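Local coordinates for pilus assembly protein CpaE (Caulobacter crescentus, PDB 4N0P) that probably binds and hydrolyses ATP in pilus assembly, this chain being its domain related to response-regulator receivers, at residues A[24-29]-A[64-69]; A[57-62]-A[75-80]; A[102-107]-A[125-130]. All coordinates share one frame; numbering follows the deposited sequence. Where two conformers were deposited one is given.

The three interactions are stations on one receiver-like fold, a five-stranded parallel sheet of order 2-1-3-4-5 wrapped by helices. Interactions 1 and 2 both use helix 58-65, with centres about 9 Å apart; their segments alternate along the chain, and their strands, 24-28 and 74-77, are neighbours in the sheet. Interaction 3 follows in series and adds strands 102-107 and 125-128; it lies about 11 Å, centre to centre, from interaction 2, which it touches, and about 16 Å, again between centres, from interaction 1, which it does not. Strand 74-77 is thus the central link: one helix is seated on the sheet beside it, while the sheet continues past it to the edge strand 125-128.

Interaction 1: residues A[24-29]-A[64-69]; sequences TIHAFC and DYYQNQ
A histidine ring on an inner strand meets a tyrosine hydroxyl just beyond a helix: H26 ND1 and Y66 OH form a hydrogen bond of 2.8 Å, bent to 136°, in which either could be the donor. The hydroxyl lies at the edge of the imidazole, near its plane. This polar link joins an aromatic cluster in a receiver-like, (beta-alpha)5 domain, where strand 24-28 is covered by the end of helix 58-65. Alternation along the strand sends H26 and F28 to the same side, toward Y65 and Y66. F28 pushes its ring edge at the face of Y65 in an offset edge-to-face pair, with centroids 5.5 Å apart and planes at 63°; its leading atom, F28 CZ, reaches Y65 CG at 3.7 Å. Y65 can receive it because its CG is anti to the backbone N (chi1 -162°), which lays the ring across the far end of F28, the two side chains meeting at about a right angle. Y66, the first residue to leave helical geometry, comes toward F28 from the opposite direction, and the two rings meet obliquely. V75 and P72 also touch Y66, placing its phenol against the neighbouring strand and the loop leading into it. The same hydroxyl also touches the phenyl ring: Y66 OH lies at its edge, in plane, 3.3 Å from F28 CE1.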
loop_
_atom_site.group_PDB
_atom_site.type_symbol
_atom_site.label_atom_id
_atom_site.label_comp_id
_atom_site.label_asym_id
_atom_site.label_seq_id
_atom_site.Cartn_x
_atom_site.Cartn_y
_atom_site.Cartn_z
ATOM N N THR A 24 9.432 -5.465 5.053
ATOM C CA THR A 24 9.370 -5.785 3.625
ATOM C C THR A 24 8.078 -5.192 3.106
ATOM O O THR A 24 7.021 -5.362 3.742
ATOM C CB THR A 24 9.468 -7.291 3.371
ATOM O OG1 THR A 24 8.549 -7.959 4.259
ATOM C CG2 THR A 24 10.869 -7.824 3.600
ATOM N N ILE A 25 8.160 -4.450 1.994
ATOM C CA ILE A 25 7.008 -3.813 1.376
ATOM C C ILE A 25 6.854 -4.327 -0.046
ATOM O O ILE A 25 7.819 -4.261 -0.796
ATOM C CB ILE A 25 7.129 -2.250 1.337
ATOM C CG1 ILE A 25 7.339 -1.614 2.728
ATOM C CG2 ILE A 25 5.916 -1.626 0.577
ATOM C CD1 ILE A 25 7.764 -0.082 2.666
ATOM N N HIS A 26 5.680 -4.812 -0.418
ATOM C CA HIS A 26 5.396 -5.203 -1.805
ATOM C C HIS A 26 4.353 -4.253 -2.328
ATOM O O HIS A 26 3.263 -4.179 -1.748
ATOM C CB HIS A 26 4.898 -6.652 -1.922
ATOM C CG HIS A 26 5.922 -7.711 -1.623
ATOM N ND1 HIS A 26 5.574 -9.056 -1.619
ATOM C CD2 HIS A 26 7.235 -7.588 -1.309
ATOM C CE1 HIS A 26 6.679 -9.705 -1.280
ATOM N NE2 HIS A 26 7.712 -8.866 -1.105
ATOM N N ALA A 27 4.676 -3.493 -3.396
ATOM C CA ALA A 27 3.704 -2.565 -3.937
ATOM C C ALA A 27 3.256 -3.088 -5.306
ATOM O O ALA A 27 4.077 -3.304 -6.182
ATOM C CB ALA A 27 4.321 -1.159 -4.046
ATOM N N PHE A 28 1.983 -3.355 -5.464
ATOM C CA PHE A 28 1.408 -3.818 -6.743
ATOM C C PHE A 28 0.673 -2.662 -7.313
ATOM O O PHE A 28 -0.451 -2.390 -6.884
ATOM C CB PHE A 28 0.471 -5.033 -6.534
ATOM C CG PHE A 28 1.191 -6.297 -6.156
ATOM C CD1 PHE A 28 1.534 -6.554 -4.833
ATOM C CD2 PHE A 28 1.475 -7.268 -7.112
ATOM C CE1 PHE A 28 2.216 -7.718 -4.488
ATOM C CE2 PHE A 28 2.145 -8.434 -6.761
ATOM C CZ PHE A 28 2.523 -8.645 -5.451
ATOM N N CYS A 29 1.333 -1.916 -8.218
ATOM C CA CYS A 29 0.767 -0.697 -8.821
ATOM C C CYS A 29 0.045 -0.999 -10.109
ATOM O O CYS A 29 0.366 -1.960 -10.804
ATOM C CB CYS A 29 1.852 0.353 -9.048
ATOM S SG CYS A 29 2.916 0.625 -7.611
ATOM N N ASP A 64 -3.294 -12.989 -7.025
ATOM C CA ASP A 64 -2.690 -14.154 -7.667
ATOM C C ASP A 64 -1.349 -14.518 -7.014
ATOM O O ASP A 64 -1.117 -15.698 -6.730
ATOM C CB ASP A 64 -2.509 -13.909 -9.178
ATOM C CG ASP A 64 -3.802 -13.680 -9.939
ATOM O OD1 ASP A 64 -4.838 -14.263 -9.546
ATOM O OD2 ASP A 64 -3.777 -12.924 -10.932
ATOM N N TYR A 65 -0.475 -13.505 -6.767
ATOM C CA TYR A 65 0.870 -13.658 -6.172
ATOM C C TYR A 65 0.829 -14.412 -4.831
ATOM O O TYR A 65 1.698 -15.246 -4.570
ATOM C CB TYR A 65 1.524 -12.260 -5.937
ATOM C CG TYR A 65 3.023 -12.306 -5.745
ATOM C CD1 TYR A 65 3.583 -12.438 -4.476
ATOM C CD2 TYR A 65 3.889 -12.146 -6.824
ATOM C CE1 TYR A 65 4.965 -12.530 -4.298
ATOM C CE2 TYR A 65 5.278 -12.218 -6.654
ATOM C CZ TYR A 65 5.807 -12.445 -5.395
ATOM O OH TYR A 65 7.175 -12.511 -5.246
ATOM N N TYR A 66 -0.125 -14.045 -3.956
ATOM C CA TYR A 66 -0.162 -14.577 -2.592
ATOM C C TYR A 66 -0.925 -15.893 -2.438
ATOM O O TYR A 66 -1.034 -16.411 -1.329
ATOM C CB TYR A 66 -0.665 -13.511 -1.610
ATOM C CG TYR A 66 0.261 -12.304 -1.575
ATOM C CD1 TYR A 66 1.615 -12.441 -1.241
ATOM C CD2 TYR A 66 -0.214 -11.029 -1.870
ATOM C CE1 TYR A 66 2.474 -11.335 -1.207
ATOM C CE2 TYR A 66 0.646 -9.914 -1.864
ATOM C CZ TYR A 66 1.983 -10.079 -1.530
ATOM O OH TYR A 66 2.821 -8.994 -1.495
ATOM N N GLN A 67 -1.378 -16.482 -3.564
ATOM C CA GLN A 67 -1.997 -17.808 -3.506
ATOM C C GLN A 67 -0.938 -18.813 -3.085
ATOM O O GLN A 67 -1.223 -19.699 -2.279
ATOM C CB GLN A 67 -2.595 -18.209 -4.868
ATOM C CG GLN A 67 -3.774 -17.340 -5.318
ATOM C CD GLN A 67 -4.902 -17.286 -4.323
ATOM O OE1 GLN A 67 -5.343 -18.314 -3.783
ATOM N NE2 GLN A 67 -5.372 -16.072 -4.036
ATOM N N ASN A 68 0.296 -18.613 -3.587
ATOM C CA ASN A 68 1.461 -19.459 -3.349
ATOM C C ASN A 68 2.588 -18.821 -2.481
ATOM O O ASN A 68 3.340 -19.582 -1.865
ATOM C CB ASN A 68 2.042 -19.914 -4.676
ATOM C CG ASN A 68 2.272 -18.809 -5.679
ATOM O OD1 ASN A 68 3.248 -18.065 -5.590
ATOM N ND2 ASN A 68 1.397 -18.709 -6.678
ATOM N N GLN A 69 2.722 -17.473 -2.423
ATOM C CA GLN A 69 3.755 -16.849 -1.587
ATOM C C GLN A 69 3.153 -16.232 -0.301
ATOM O O GLN A 69 2.023 -15.729 -0.331
ATOM C CB GLN A 69 4.542 -15.749 -2.337
ATOM C CG GLN A 69 5.609 -16.222 -3.318
ATOM C CD GLN A 69 6.779 -16.939 -2.689
ATOM O OE1 GLN A 69 6.847 -18.165 -2.695
ATOM N NE2 GLN A 69 7.737 -16.199 -2.172
#

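Interaction 2: residues A[57-62]-A[75-80]; sequences GGLEAA and VMVETL
L59 N donates to E78 O over 2.9 Å, the N-H...O angle being 152° and the donor tilted 28° from the carbonyl plane. A main-chain NH near the start of helix 58-65 is thus matched to a carbonyl close to the end of strand 74-77. G58 CA lies 3.3 Å from E78 O, a close approach of backbone to backbone in which no side chain stands between. Next to this bond, V77 turns its CG1 branch to the helix, where it meets L59 CD1 at 3.9 Å and A62 CB at the same distance. L59 holds its CG anti to the backbone N (chi1 177°), and the CD1 branch then lies against both CB and the methyl groups of V77. The polar flank is looser: T79 OG1, which also accepts a hydrogen bond from D81 N, gives a weak one to E60 OE2 at 3.3 Å, while E60 OE1 receives one from a water at 3.1 Å that in turn accepts from L80 N. In the receiver-like fold this is where helix 58-65 settles on central strand 74-77, next to the strand's C-terminal end. Further out, L86 and L89 of helix 83-94 cover L59, and V105 of the neighbouring strand 102-107 touches V77 from the side. At E60 OE2 and D81 OD2, like charges lie close. E78 leaves the backbone away from 57-62; its carboxylate is held by T34 OG1 and by the backbone N atoms of A30 and R31.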
loop_
_atom_site.group_PDB
_atom_site.type_symbol
_atom_site.label_atom_id
_atom_site.label_comp_id
_atom_site.label_asym_id
_atom_site.label_seq_id
_atom_site.Cartn_x
_atom_site.Cartn_y
_atom_site.Cartn_z
ATOM N N GLY A 57 0.573 -5.058 -12.432
ATOM C CA GLY A 57 -0.645 -5.853 -12.449
ATOM C C GLY A 57 -1.637 -5.546 -11.361
ATOM O O GLY A 57 -2.651 -6.245 -11.262
ATOM N N GLY A 58 -1.319 -4.547 -10.527
ATOM C CA GLY A 58 -2.176 -4.067 -9.446
ATOM C C GLY A 58 -2.701 -5.100 -8.472
ATOM O O GLY A 58 -2.109 -6.170 -8.311
ATOM N N LEU A 59 -3.833 -4.784 -7.821
ATOM C CA LEU A 59 -4.449 -5.656 -6.822
ATOM C C LEU A 59 -4.762 -7.058 -7.393
ATOM O O LEU A 59 -4.598 -8.064 -6.696
ATOM C CB LEU A 59 -5.714 -4.980 -6.288
ATOM C CG LEU A 59 -6.563 -5.742 -5.282
ATOM C CD1 LEU A 59 -5.749 -6.277 -4.112
ATOM C CD2 LEU A 59 -7.652 -4.852 -4.766
ATOM N N GLU A 60 -5.169 -7.134 -8.676
ATOM C CA GLU A 60 -5.460 -8.430 -9.317
ATOM C C GLU A 60 -4.224 -9.340 -9.290
ATOM O O GLU A 60 -4.331 -10.499 -8.902
ATOM C CB GLU A 60 -5.932 -8.202 -10.770
ATOM C CG GLU A 60 -7.213 -7.377 -10.880
ATOM C CD GLU A 60 -7.189 -5.847 -10.894
ATOM O OE1 GLU A 60 -6.237 -5.206 -10.381
ATOM O OE2 GLU A 60 -8.203 -5.284 -11.362
ATOM N N ALA A 61 -3.031 -8.780 -9.613
ATOM C CA ALA A 61 -1.788 -9.558 -9.580
ATOM C C ALA A 61 -1.402 -9.888 -8.148
ATOM O O ALA A 61 -0.812 -10.937 -7.905
ATOM C CB ALA A 61 -0.664 -8.784 -10.232
ATOM N N ALA A 62 -1.743 -8.996 -7.201
ATOM C CA ALA A 62 -1.439 -9.240 -5.780
ATOM C C ALA A 62 -2.184 -10.478 -5.291
ATOM O O ALA A 62 -1.578 -11.356 -4.686
ATOM C CB ALA A 62 -1.817 -8.020 -4.932
ATOM N N VAL A 75 1.649 -4.597 2.290
ATOM C CA VAL A 75 1.204 -4.792 0.903
ATOM C C VAL A 75 0.533 -3.493 0.465
ATOM O O VAL A 75 -0.437 -3.055 1.096
ATOM C CB VAL A 75 0.258 -6.011 0.742
ATOM C CG1 VAL A 75 -0.273 -6.091 -0.696
ATOM C CG2 VAL A 75 0.974 -7.314 1.108
ATOM N N MET A 76 1.046 -2.864 -0.591
ATOM C CA MET A 76 0.440 -1.644 -1.138
ATOM C C MET A 76 -0.216 -2.016 -2.456
ATOM O O MET A 76 0.408 -2.705 -3.273
ATOM C CB MET A 76 1.496 -0.541 -1.348
ATOM C CG MET A 76 2.149 -0.084 -0.072
ATOM S SD MET A 76 3.308 1.298 -0.364
ATOM C CE MET A 76 2.213 2.585 -0.726
ATOM N N VAL A 77 -1.499 -1.678 -2.633
ATOM C CA VAL A 77 -2.210 -2.110 -3.841
ATOM C C VAL A 77 -2.959 -0.959 -4.502
ATOM O O VAL A 77 -3.370 0.004 -3.859
ATOM C CB VAL A 77 -3.172 -3.294 -3.575
ATOM C CG1 VAL A 77 -2.407 -4.570 -3.212
ATOM C CG2 VAL A 77 -4.209 -2.935 -2.504
ATOM N N GLU A 78 -3.230 -1.134 -5.800
ATOM C CA GLU A 78 -3.953 -0.152 -6.585
ATOM C C GLU A 78 -4.721 -0.901 -7.670
ATOM O O GLU A 78 -4.287 -1.971 -8.099
ATOM C CB GLU A 78 -2.916 0.805 -7.189
ATOM C CG GLU A 78 -3.426 1.977 -7.975
ATOM C CD GLU A 78 -2.336 2.803 -8.626
ATOM O OE1 GLU A 78 -1.358 2.210 -9.144
ATOM O OE2 GLU A 78 -2.473 4.048 -8.633
ATOM N N THR A 79 -5.849 -0.359 -8.109
ATOM C CA THR A 79 -6.602 -0.975 -9.219
ATOM C C THR A 79 -7.067 0.121 -10.187
ATOM O O THR A 79 -7.281 1.249 -9.754
ATOM C CB THR A 79 -7.780 -1.827 -8.703
ATOM O OG1 THR A 79 -8.439 -2.421 -9.833
ATOM C CG2 THR A 79 -8.793 -1.018 -7.893
ATOM N N LEU A 80 -7.257 -0.216 -11.469
ATOM C CA LEU A 80 -7.827 0.728 -12.445
ATOM C C LEU A 80 -9.349 0.528 -12.607
ATOM O O LEU A 80 -9.985 1.266 -13.360
ATOM C CB LEU A 80 -7.176 0.494 -13.827
ATOM C CG LEU A 80 -5.677 0.698 -13.980
ATOM C CD1 LEU A 80 -5.157 -0.102 -15.169
ATOM C CD2 LEU A 80 -5.358 2.146 -14.183
HETATM O O HOH W 1 -6.000 -2.870 -12.358
#

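Interaction 3: residues A[102-107]-A[125-130]; sequences KVVVVG and EYLTQP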
loop_
_atom_site.group_PDB
_atom_site.type_symbol
_atom_site.label_atom_id
_atom_site.label_comp_id
_atom_site.label_asym_id
_atom_site.label_seq_id
_atom_site.Cartn_x
_atom_site.Cartn_y
_atom_site.Cartn_z
ATOM N N LYS A 102 0.002 -5.654 6.952
ATOM C CA LYS A 102 -0.816 -4.433 6.825
ATOM C C LYS A 102 -1.101 -4.196 5.350
ATOM O O LYS A 102 -0.256 -4.509 4.504
ATOM C CB LYS A 102 -0.079 -3.223 7.425
ATOM C CG LYS A 102 0.103 -3.365 8.947
ATOM C CD LYS A 102 0.793 -2.166 9.545
ATOM C CE LYS A 102 1.228 -2.422 10.981
ATOM N NZ LYS A 102 0.063 -2.575 11.901
ATOM N N VAL A 103 -2.266 -3.632 5.044
ATOM C CA VAL A 103 -2.622 -3.350 3.656
ATOM C C VAL A 103 -2.893 -1.857 3.494
ATOM O O VAL A 103 -3.645 -1.257 4.271
ATOM C CB VAL A 103 -3.823 -4.226 3.166
ATOM C CG1 VAL A 103 -4.318 -3.779 1.782
ATOM C CG2 VAL A 103 -3.445 -5.718 3.147
ATOM N N VAL A 104 -2.275 -1.259 2.467
ATOM C CA VAL A 104 -2.471 0.153 2.149
ATOM C C VAL A 104 -3.013 0.194 0.718
ATOM O O VAL A 104 -2.457 -0.460 -0.154
ATOM C CB VAL A 104 -1.157 0.971 2.313
ATOM C CG1 VAL A 104 -1.311 2.361 1.717
ATOM C CG2 VAL A 104 -0.758 1.071 3.787
ATOM N N VAL A 105 -4.048 0.984 0.483
ATOM C CA VAL A 105 -4.631 1.112 -0.848
ATOM C C VAL A 105 -4.274 2.483 -1.402
ATOM O O VAL A 105 -4.389 3.473 -0.697
ATOM C CB VAL A 105 -6.180 0.890 -0.799
ATOM C CG1 VAL A 105 -6.847 1.223 -2.157
ATOM C CG2 VAL A 105 -6.528 -0.539 -0.328
ATOM N N VAL A 106 -3.860 2.533 -2.676
ATOM C CA VAL A 106 -3.611 3.791 -3.371
ATOM C C VAL A 106 -4.727 3.914 -4.406
ATOM O O VAL A 106 -4.917 2.999 -5.195
ATOM C CB VAL A 106 -2.207 3.869 -4.019
ATOM C CG1 VAL A 106 -2.026 5.220 -4.714
ATOM C CG2 VAL A 106 -1.102 3.637 -2.987
ATOM N N GLY A 107 -5.478 5.001 -4.372
ATOM C CA GLY A 107 -6.578 5.181 -5.318
ATOM C C GLY A 107 -6.626 6.572 -5.916
ATOM O O GLY A 107 -5.888 7.444 -5.482
ATOM N N GLU A 125 -4.487 2.172 5.587
ATOM C CA GLU A 125 -4.503 3.538 5.094
ATOM C C GLU A 125 -4.993 3.538 3.658
ATOM O O GLU A 125 -4.837 2.549 2.938
ATOM C CB GLU A 125 -3.071 4.146 5.204
ATOM C CG GLU A 125 -2.929 5.635 4.899
ATOM C CD GLU A 125 -3.834 6.560 5.693
ATOM O OE1 GLU A 125 -5.049 6.644 5.379
ATOM O OE2 GLU A 125 -3.322 7.197 6.642
ATOM N N TYR A 126 -5.557 4.659 3.244
ATOM C CA TYR A 126 -5.987 4.861 1.866
ATOM C C TYR A 126 -5.340 6.158 1.395
ATOM O O TYR A 126 -5.533 7.187 2.039
ATOM C CB TYR A 126 -7.527 4.881 1.749
ATOM C CG TYR A 126 -8.021 5.241 0.362
ATOM C CD1 TYR A 126 -7.863 4.362 -0.708
ATOM C CD2 TYR A 126 -8.596 6.482 0.107
ATOM C CE1 TYR A 126 -8.309 4.698 -1.990
ATOM C CE2 TYR A 126 -9.038 6.829 -1.170
ATOM C CZ TYR A 126 -8.890 5.935 -2.217
ATOM O OH TYR A 126 -9.348 6.272 -3.472
ATOM N N LEU A 127 -4.498 6.085 0.343
ATOM C CA LEU A 127 -3.791 7.259 -0.158
ATOM C C LEU A 127 -4.374 7.698 -1.470
ATOM O O LEU A 127 -4.606 6.865 -2.344
ATOM C CB LEU A 127 -2.293 6.953 -0.321
ATOM C CG LEU A 127 -1.529 6.563 0.941
ATOM C CD1 LEU A 127 -0.103 6.186 0.583
ATOM C CD2 LEU A 127 -1.522 7.699 1.970
ATOM N N THR A 128 -4.675 9.011 -1.584
ATOM C CA THR A 128 -5.303 9.526 -2.793
ATOM C C THR A 128 -4.301 10.317 -3.579
ATOM O O THR A 128 -3.743 11.305 -3.087
ATOM C CB THR A 128 -6.555 10.400 -2.485
ATOM O OG1 THR A 128 -7.338 9.800 -1.455
ATOM C CG2 THR A 128 -7.420 10.635 -3.724
ATOM N N GLN A 129 -4.068 9.867 -4.792
ATOM C CA GLN A 129 -3.190 10.536 -5.719
ATOM C C GLN A 129 -3.858 11.850 -6.155
ATOM O O GLN A 129 -5.093 11.910 -6.182
ATOM C CB GLN A 129 -2.899 9.616 -6.910
ATOM C CG GLN A 129 -1.836 8.564 -6.630
ATOM C CD GLN A 129 -0.570 8.902 -7.375
ATOM O OE1 GLN A 129 0.084 9.928 -7.123
ATOM N NE2 GLN A 129 -0.233 8.074 -8.353
ATOM N N PRO A 130 -3.102 12.932 -6.421
ATOM C CA PRO A 130 -1.632 13.039 -6.410
ATOM C C PRO A 130 -1.061 13.184 -4.997
ATOM O O PRO A 130 -1.549 13.948 -4.165
ATOM C CB PRO A 130 -1.369 14.275 -7.273
ATOM C CG PRO A 130 -2.574 15.138 -7.081
ATOM C CD PRO A 130 -3.737 14.195 -6.856
#
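V105 and Y126 sit side by side on one side of the sheet, the tyrosine crossing the valine at a slant with its ring edge toward V105 CB, and V105 CG1 lies 3.6 Å from Y126 CD1. Their strands, 102-107 and 125-128, belong to a beta-alpha-beta unit whose crossover helix is 112-120; 125-128 is the edge strand of this chain's sheet. Four backbone hydrogen bonds join them: V105 N to E125 O, L127 N to V105 O, G107 N to L127 O and Q129 N to G107 O. All are nearly straight. With chi1 at 174°, Y126 puts CG anti to its own N, and the ring sweeps along the neighbouring strand beyond V105 as far as G107. Because G107 carries no side chain, Y126 OH can come within 3.5 Å of G107 CA; the hydroxyl is hydrogen-bonded to T109 O, and L114, Y115 and L118 of the crossover helix pack on the tyrosine. On the reverse face V104, V106 and L127 make looser apolar contacts, V104 CG1 reaching L127 CD1 at 4.2 Å; L143 and A139 of helix 133-144 pack on V104 and L127 respectively. E125 starts out beside V104, its CB 4.1 Å from V104 CG2, but a bend at chi2 (54°) folds the carboxylate back onto its own strand, where OE1 accepts from Y126 N at 3.0 Å through the lone pair facing away from the other oxygen. Q129 comes just past the strand, before the cis peptide to P130. Its amide reaches T34, NE2 bonding to OG1, while Q129 CG rests 3.9 Å from V106 CG1.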